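PDB 3I3F: hypothetical protein from Giardia lamblia, which is of unknown function but belongs to the YjgF-like (L-PSP endoribonuclease) family and probably binds small carboxylates in clefts between the subunits of its trimer. Local coordinates for residues Lys55-Gln60 against Leu129-Val134; Asp80-Leu85 against Val134-Ala139; Leu85-Ser90 against Pro116-Val121. All blocks are in the same frame, centred on the assembly; numbering follows the deposited sequence.

Contact 1 (Lys55-Gln60 against Leu129-Val134); sequences KGLEEQ and LLVEVV
The amide of Gln60 carries this contact: its OE1 takes the backbone N-H of Leu130 in a nearly straight bond (Leu130 N to Gln60 OE1 2.9 Å, 167° at the hydrogen). The donor lies in the carbonyl plane, on a lone pair of OE1. A water gives a second hydrogen bond to Gln60 OE1 (2.8 Å), and its other hydrogen goes to Val131 O at 2.7 Å, so one oxygen ties the helix start to two successive residues of the entry into strand 131-139. CG stands beside the backbone N (chi1 -75°) and the chain beyond it is extended, which carries the amide across from the helix. It crosses the Leu130 side chain at about a right angle, with NE2 near Leu130 CG. Leu130 in turn lays CD1 against the peptide at the first turn of the helix, 3.3 Å from Leu57 N. Beside this polar link, Leu57 CD2 packs on Val131 CB at 4.3 Å, and Phe101 of helix 95-108 touches both residues. Gln60 NE2 is hydrogen-bonded to His54 O and Gly128 O, which fixes the rotation of the amide. Helix 56-74 is thus fastened to the YjgF-like sheet where the strand carrying Glu132 of the pentanoic acid pocket starts. With OE1 and NE2 both satisfied by backbone groups and one water, the buried amide makes this join without a charge.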
# COMPACT_ATOMS: atom_id res chain seq x y z
N LYS A 55 2.38 8.26 -24.81
CA LYS A 55 2.87 9.62 -24.65
C LYS A 55 1.86 10.51 -23.92
O LYS A 55 0.71 10.64 -24.34
CB LYS A 55 3.18 10.23 -26.02
N GLY A 56 2.30 11.11 -22.82
CA GLY A 56 1.49 12.06 -22.07
C GLY A 56 0.65 11.42 -20.98
O GLY A 56 0.40 10.21 -21.00
N LEU A 57 0.21 12.25 -20.04
CA LEU A 57 -0.54 11.80 -18.88
C LEU A 57 -1.84 11.10 -19.27
O LEU A 57 -2.15 10.04 -18.74
CB LEU A 57 -0.84 13.00 -17.96
CG LEU A 57 -1.62 12.77 -16.66
CD1 LEU A 57 -3.13 12.70 -16.91
CD2 LEU A 57 -1.13 11.54 -15.91
N GLU A 58 -2.58 11.68 -20.21
CA GLU A 58 -3.88 11.14 -20.59
C GLU A 58 -3.79 9.73 -21.17
O GLU A 58 -4.49 8.83 -20.71
CB GLU A 58 -4.59 12.08 -21.57
CG GLU A 58 -5.92 11.55 -22.08
CD GLU A 58 -6.85 12.62 -22.60
OE1 GLU A 58 -6.50 13.82 -22.56
OE2 GLU A 58 -7.97 12.26 -23.03
N GLU A 59 -2.93 9.54 -22.16
CA GLU A 59 -2.80 8.23 -22.81
C GLU A 59 -2.19 7.18 -21.88
O GLU A 59 -2.58 6.01 -21.93
CB GLU A 59 -2.01 8.34 -24.12
CG GLU A 59 -2.70 9.21 -25.18
CD GLU A 59 -4.09 8.72 -25.55
OE1 GLU A 59 -4.29 7.49 -25.63
OE2 GLU A 59 -4.98 9.56 -25.78
N GLN A 60 -1.25 7.58 -21.03
CA GLN A 60 -0.72 6.66 -20.02
C GLN A 60 -1.81 6.25 -19.03
O GLN A 60 -1.88 5.09 -18.63
CB GLN A 60 0.47 7.26 -19.27
CG GLN A 60 1.76 7.27 -20.08
CD GLN A 60 2.98 7.66 -19.26
OE1 GLN A 60 3.02 7.48 -18.04
NE2 GLN A 60 3.99 8.19 -19.94
N LEU A 129 7.58 7.37 -16.65
CA LEU A 129 6.26 7.11 -16.08
C LEU A 129 5.68 8.37 -15.45
O LEU A 129 6.32 9.00 -14.62
CB LEU A 129 6.33 6.00 -15.03
CG LEU A 129 6.86 4.64 -15.49
CD1 LEU A 129 6.88 3.66 -14.32
CD2 LEU A 129 6.04 4.09 -16.64
N LEU A 130 4.45 8.71 -15.85
CA LEU A 130 3.75 9.88 -15.31
C LEU A 130 2.72 9.48 -14.25
O LEU A 130 2.33 10.30 -13.42
CB LEU A 130 3.06 10.64 -16.44
CG LEU A 130 3.98 11.14 -17.55
CD1 LEU A 130 3.17 11.75 -18.68
CD2 LEU A 130 4.99 12.15 -17.02
N VAL A 131 2.28 8.22 -14.30
CA VAL A 131 1.30 7.69 -13.37
C VAL A 131 1.55 6.20 -13.17
O VAL A 131 2.00 5.50 -14.08
CB VAL A 131 -0.15 7.92 -13.88
CG1 VAL A 131 -0.33 7.32 -15.28
CG2 VAL A 131 -1.17 7.34 -12.91
N GLU A 132 1.26 5.72 -11.97
CA GLU A 132 1.32 4.30 -11.67
C GLU A 132 0.23 3.97 -10.66
O GLU A 132 0.05 4.69 -9.68
CB GLU A 132 2.69 3.92 -11.11
CG GLU A 132 2.85 2.42 -10.88
CD GLU A 132 4.28 2.00 -10.56
OE1 GLU A 132 5.20 2.85 -10.66
OE2 GLU A 132 4.47 0.82 -10.22
N VAL A 133 -0.51 2.90 -10.93
CA VAL A 133 -1.58 2.46 -10.04
C VAL A 133 -1.16 1.15 -9.40
O VAL A 133 -0.83 0.18 -10.10
CB VAL A 133 -2.91 2.31 -10.79
CG1 VAL A 133 -3.99 1.78 -9.86
CG2 VAL A 133 -3.33 3.66 -11.38
N VAL A 134 -1.15 1.12 -8.07
CA VAL A 134 -0.61 -0.00 -7.31
C VAL A 134 -1.59 -0.46 -6.25
O VAL A 134 -2.58 0.22 -5.97
CB VAL A 134 0.74 0.36 -6.65
CG1 VAL A 134 1.72 0.90 -7.69
CG2 VAL A 134 0.55 1.37 -5.53
O HOH W 1 2.35 5.09 -16.74

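Contact 2 (Asp80-Leu85 against Val134-Ala139); sequences DYIVSL and VNVVAA
A classic beta bulge marks the antiparallel pairing of strands 82-90 and 131-139, adjacent inner strands of the mixed sheet of this YjgF-like fold. Val83 and Ser84 both face Val137, whose carbonyl oxygen accepts from two successive amides: a short bond from Val83 N to Val137 O (2.7 Å) and a longer one from Ser84 N to Val137 O (3.3 Å), both in the carbonyl plane. The return bond, Val137 N to Ser84 O, is 2.9 Å and straight. Before the bulge, Ile82 and Ala138 form a non-hydrogen-bonded pair, and Ala139 N reaches Tyr81 O from above the carbonyl plane. On the face carrying Ile82 and Ala138, Ile82 CG1 lies 4.1 Å from Val136 CG1 as the two side chains cross obliquely, with Ala138 CB also against CG1; Leu72 of helix 56-74 covers Ile82 and Ala138. Farther along, the other methyl of Val136, CG2, rests on Leu85 CB at 3.9 Å. The register shifts by one residue at the bulge, and the Val83 side chain packs on Tyr40 of the third subunit. Beside the bulge a water bridges the strands, hydrogen-bonded to Ser84 OG at 2.7 Å and donating to Asn135 O at the same distance.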
# COMPACT_ATOMS: atom_id res chain seq x y z
N ASP A 80 -15.56 -3.09 -11.50
CA ASP A 80 -16.63 -2.90 -10.51
C ASP A 80 -16.47 -3.77 -9.26
O ASP A 80 -17.25 -3.64 -8.31
CB ASP A 80 -18.02 -3.10 -11.14
CG ASP A 80 -18.17 -4.45 -11.83
OD1 ASP A 80 -17.17 -4.98 -12.35
OD2 ASP A 80 -19.31 -4.96 -11.87
N TYR A 81 -15.47 -4.65 -9.24
CA TYR A 81 -15.18 -5.49 -8.08
C TYR A 81 -13.94 -5.02 -7.30
O TYR A 81 -13.58 -5.64 -6.30
CB TYR A 81 -15.02 -6.95 -8.50
CG TYR A 81 -16.32 -7.57 -8.95
CD1 TYR A 81 -17.10 -8.31 -8.07
CD2 TYR A 81 -16.77 -7.40 -10.25
CE1 TYR A 81 -18.30 -8.88 -8.48
CE2 TYR A 81 -17.97 -7.97 -10.67
CZ TYR A 81 -18.73 -8.70 -9.78
OH TYR A 81 -19.91 -9.26 -10.21
N ILE A 82 -13.31 -3.94 -7.75
CA ILE A 82 -12.17 -3.37 -7.04
C ILE A 82 -12.63 -2.80 -5.70
O ILE A 82 -13.61 -2.05 -5.65
CB ILE A 82 -11.48 -2.26 -7.85
CG1 ILE A 82 -10.82 -2.84 -9.11
CG2 ILE A 82 -10.42 -1.55 -7.01
CD1 ILE A 82 -10.31 -1.79 -10.06
N VAL A 83 -11.93 -3.19 -4.64
CA VAL A 83 -12.20 -2.72 -3.28
C VAL A 83 -11.34 -1.50 -2.96
O VAL A 83 -11.81 -0.52 -2.37
CB VAL A 83 -11.86 -3.83 -2.26
CG1 VAL A 83 -11.99 -3.33 -0.83
CG2 VAL A 83 -12.74 -5.06 -2.49
N SER A 84 -10.07 -1.57 -3.35
CA SER A 84 -9.10 -0.54 -3.01
C SER A 84 -8.00 -0.46 -4.07
O SER A 84 -7.67 -1.46 -4.71
CB SER A 84 -8.49 -0.84 -1.64
OG SER A 84 -7.59 0.17 -1.23
N LEU A 85 -7.45 0.74 -4.25
CA LEU A 85 -6.27 0.95 -5.09
C LEU A 85 -5.51 2.18 -4.61
O LEU A 85 -6.05 3.00 -3.87
CB LEU A 85 -6.65 1.07 -6.57
CG LEU A 85 -7.56 2.21 -7.03
CD1 LEU A 85 -6.81 3.53 -7.10
CD2 LEU A 85 -8.17 1.88 -8.38
N VAL A 134 -1.15 1.12 -8.07
CA VAL A 134 -0.61 -0.00 -7.31
C VAL A 134 -1.59 -0.46 -6.25
O VAL A 134 -2.58 0.22 -5.97
CB VAL A 134 0.74 0.36 -6.65
CG1 VAL A 134 1.72 0.90 -7.69
CG2 VAL A 134 0.55 1.37 -5.53
N ASN A 135 -1.32 -1.62 -5.66
CA ASN A 135 -2.14 -2.18 -4.59
C ASN A 135 -3.62 -2.29 -4.96
O ASN A 135 -4.50 -2.06 -4.12
CB ASN A 135 -1.96 -1.39 -3.29
CG ASN A 135 -0.56 -1.51 -2.74
OD1 ASN A 135 0.05 -2.57 -2.79
ND2 ASN A 135 -0.03 -0.41 -2.21
N VAL A 136 -3.90 -2.64 -6.21
CA VAL A 136 -5.27 -2.93 -6.63
C VAL A 136 -5.68 -4.23 -5.97
O VAL A 136 -5.02 -5.26 -6.15
CB VAL A 136 -5.41 -3.05 -8.15
CG1 VAL A 136 -6.80 -3.55 -8.53
CG2 VAL A 136 -5.12 -1.72 -8.82
N VAL A 137 -6.75 -4.17 -5.18
CA VAL A 137 -7.33 -5.33 -4.51
C VAL A 137 -8.79 -5.43 -4.94
O VAL A 137 -9.53 -4.44 -4.85
CB VAL A 137 -7.24 -5.19 -2.98
CG1 VAL A 137 -7.81 -6.43 -2.28
CG2 VAL A 137 -5.80 -4.95 -2.55
N ALA A 138 -9.19 -6.60 -5.42
CA ALA A 138 -10.54 -6.80 -5.95
C ALA A 138 -11.09 -8.16 -5.54
O ALA A 138 -10.34 -9.10 -5.30
CB ALA A 138 -10.52 -6.68 -7.47
N ALA A 139 -12.41 -8.24 -5.46
CA ALA A 139 -13.10 -9.51 -5.20
C ALA A 139 -13.32 -10.24 -6.52
O ALA A 139 -13.50 -9.62 -7.56
CB ALA A 139 -14.43 -9.25 -4.51
O HOH W 2 -5.17 -0.77 -1.88

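Contact 3 (Leu85-Ser90 against Pro116-Val121); sequences LNIFLS and PCRCCV. With LEA (pentanoic acid), chain D.
Arg118 grips the carboxylate of the bound pentanoic acid with two hydrogen bonds, Arg118 NE to O1 of the ligand at 2.8 Å and Arg118 NH2 to its O2, also at 2.8 Å. The bond from NE is the straighter one, 168° at the hydrogen, and O1 lies in the guanidinium plane at its edge. CG anti to the backbone N (chi1 -161°) and a bend at chi3 (103°) turn the group toward the ligand. Cys119 CA and Cys120 also lie against the carboxylate, and Asn28 of the third subunit packs on Arg118, placing the site at the subunit interface. Over one guanidinium face sits Ile87 CD1, 3.4 Å from Arg118 NE, while Leu85 CD1 lies alongside Arg118 CG. From helix 95-108, Asn102 accepts from NH2 and Tyr105 makes a cation-pi contact, which position the guanidinium and may help to stabilise its charge. The backbone of Arg118 belongs to a parallel strand pair (Ile87 N bonded to Cys119 O, Leu89 N to Val121 O) joined by the beta-alpha-beta crossover through helix 95-108. Cys120 SG, anti to its backbone N, wedges between Ile87 CG2 and Leu89 CD1, 3.7 Å from each. On the opposite face, Val121 CG2 meets Phe88 CE1 at 3.6 Å, and Cys119 SG touches Asn86 ND2, which donates to Leu85 O from above the carbonyl plane. Asn86 OD1 accepts from Asn135 ND2 of its own chain and of the third subunit. The largely buried arginine would favour an ionised carboxylate, consistent with the carboxylate-binding arginine in the intersubunit clefts of YjgF relatives.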
# COMPACT_ATOMS: atom_id res chain seq x y z
N LEU A 85 -7.45 0.74 -4.25
CA LEU A 85 -6.27 0.95 -5.09
C LEU A 85 -5.51 2.18 -4.61
O LEU A 85 -6.05 3.00 -3.87
CB LEU A 85 -6.65 1.07 -6.57
CG LEU A 85 -7.56 2.21 -7.03
CD1 LEU A 85 -6.81 3.53 -7.10
CD2 LEU A 85 -8.17 1.88 -8.38
N ASN A 86 -4.24 2.28 -5.00
CA ASN A 86 -3.41 3.44 -4.69
C ASN A 86 -2.91 4.05 -5.99
O ASN A 86 -2.63 3.33 -6.95
CB ASN A 86 -2.17 3.05 -3.88
CG ASN A 86 -2.48 2.44 -2.52
OD1 ASN A 86 -1.56 1.96 -1.85
ND2 ASN A 86 -3.74 2.46 -2.10
N ILE A 87 -2.78 5.37 -6.01
CA ILE A 87 -2.24 6.07 -7.17
C ILE A 87 -0.96 6.79 -6.79
O ILE A 87 -0.91 7.51 -5.79
CB ILE A 87 -3.25 7.11 -7.71
CG1 ILE A 87 -4.55 6.42 -8.13
CG2 ILE A 87 -2.65 7.87 -8.89
CD1 ILE A 87 -5.75 7.30 -8.01
N PHE A 88 0.08 6.58 -7.59
CA PHE A 88 1.29 7.39 -7.54
C PHE A 88 1.34 8.23 -8.81
O PHE A 88 1.39 7.69 -9.91
CB PHE A 88 2.55 6.53 -7.45
CG PHE A 88 2.77 5.89 -6.10
CD1 PHE A 88 2.94 6.67 -4.96
CD2 PHE A 88 2.83 4.51 -5.97
CE1 PHE A 88 3.15 6.09 -3.72
CE2 PHE A 88 3.04 3.92 -4.73
CZ PHE A 88 3.20 4.71 -3.60
N LEU A 89 1.28 9.55 -8.65
CA LEU A 89 1.48 10.47 -9.77
C LEU A 89 2.91 10.96 -9.72
O LEU A 89 3.48 11.13 -8.65
CB LEU A 89 0.51 11.65 -9.68
CG LEU A 89 -0.98 11.31 -9.82
CD1 LEU A 89 -1.82 12.56 -9.64
CD2 LEU A 89 -1.27 10.66 -11.16
N SER A 90 3.51 11.18 -10.89
CA SER A 90 4.88 11.67 -10.93
C SER A 90 4.99 13.03 -10.25
O SER A 90 4.10 13.88 -10.38
CB SER A 90 5.37 11.79 -12.38
OG SER A 90 6.67 12.36 -12.42
N PRO A 116 -14.10 2.92 -5.65
CA PRO A 116 -13.33 2.14 -4.69
C PRO A 116 -12.52 3.01 -3.73
O PRO A 116 -12.31 4.20 -3.98
CB PRO A 116 -12.40 1.31 -5.58
CG PRO A 116 -12.26 2.10 -6.83
CD PRO A 116 -13.59 2.77 -7.03
N CYS A 117 -12.07 2.40 -2.64
CA CYS A 117 -11.15 3.08 -1.73
C CYS A 117 -9.93 3.52 -2.52
O CYS A 117 -9.42 2.79 -3.37
CB CYS A 117 -10.75 2.17 -0.58
SG CYS A 117 -12.13 1.69 0.48
N ARG A 118 -9.47 4.74 -2.25
CA ARG A 118 -8.39 5.34 -3.02
C ARG A 118 -7.51 6.22 -2.15
O ARG A 118 -7.97 6.81 -1.17
CB ARG A 118 -8.98 6.19 -4.14
CG ARG A 118 -8.02 6.51 -5.26
CD ARG A 118 -8.60 7.52 -6.25
NE ARG A 118 -8.05 8.86 -6.06
CZ ARG A 118 -8.03 9.81 -7.00
NH1 ARG A 118 -8.53 9.59 -8.21
NH2 ARG A 118 -7.48 10.99 -6.73
N CYS A 119 -6.23 6.27 -2.50
CA CYS A 119 -5.36 7.35 -2.06
C CYS A 119 -4.52 7.76 -3.26
O CYS A 119 -4.41 7.01 -4.24
CB CYS A 119 -4.49 6.93 -0.87
SG CYS A 119 -3.29 5.63 -1.22
N CYS A 120 -3.94 8.95 -3.19
CA CYS A 120 -3.17 9.50 -4.29
C CYS A 120 -2.12 10.45 -3.76
O CYS A 120 -2.44 11.44 -3.09
CB CYS A 120 -4.09 10.23 -5.27
SG CYS A 120 -3.27 10.82 -6.77
N VAL A 121 -0.85 10.14 -4.03
CA VAL A 121 0.26 11.00 -3.64
C VAL A 121 1.26 11.10 -4.78
O VAL A 121 1.23 10.28 -5.71
CB VAL A 121 0.98 10.48 -2.39
CG1 VAL A 121 0.01 10.37 -1.21
CG2 VAL A 121 1.64 9.13 -2.66
C2 LEA D . -7.26 10.90 -3.20
O2 LEA D . -7.04 11.77 -4.07
C3 LEA D . -7.58 11.32 -1.78
C4 LEA D . -7.33 12.80 -1.54
C5 LEA D . -8.01 13.30 -0.26
C6 LEA D . -7.79 12.35 0.90
O1 LEA D . -7.25 9.68 -3.46

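In the fold
All three contacts are buried and meet on one sheet, in which strand 131-139 lies beside 82-90 and 82-90 beside 117-123. Contacts 1 and 2 take successive parts of strand 131-139 and share Val134; contacts 2 and 3 share Leu85 on strand 82-90. Between contacts 1 and 3 the sheet continues through probable backbone hydrogen bonds, as from Phe88 N to Glu132 O. Their chemistry differs with place: contact 1 fastens a helix start to a strand entry through a side-chain amide and a water, contact 2 is antiparallel pairing with a bulge in it, and contact 3 is parallel pairing at the sheet's outermost strand within the chain, where a charged group faces a ligand.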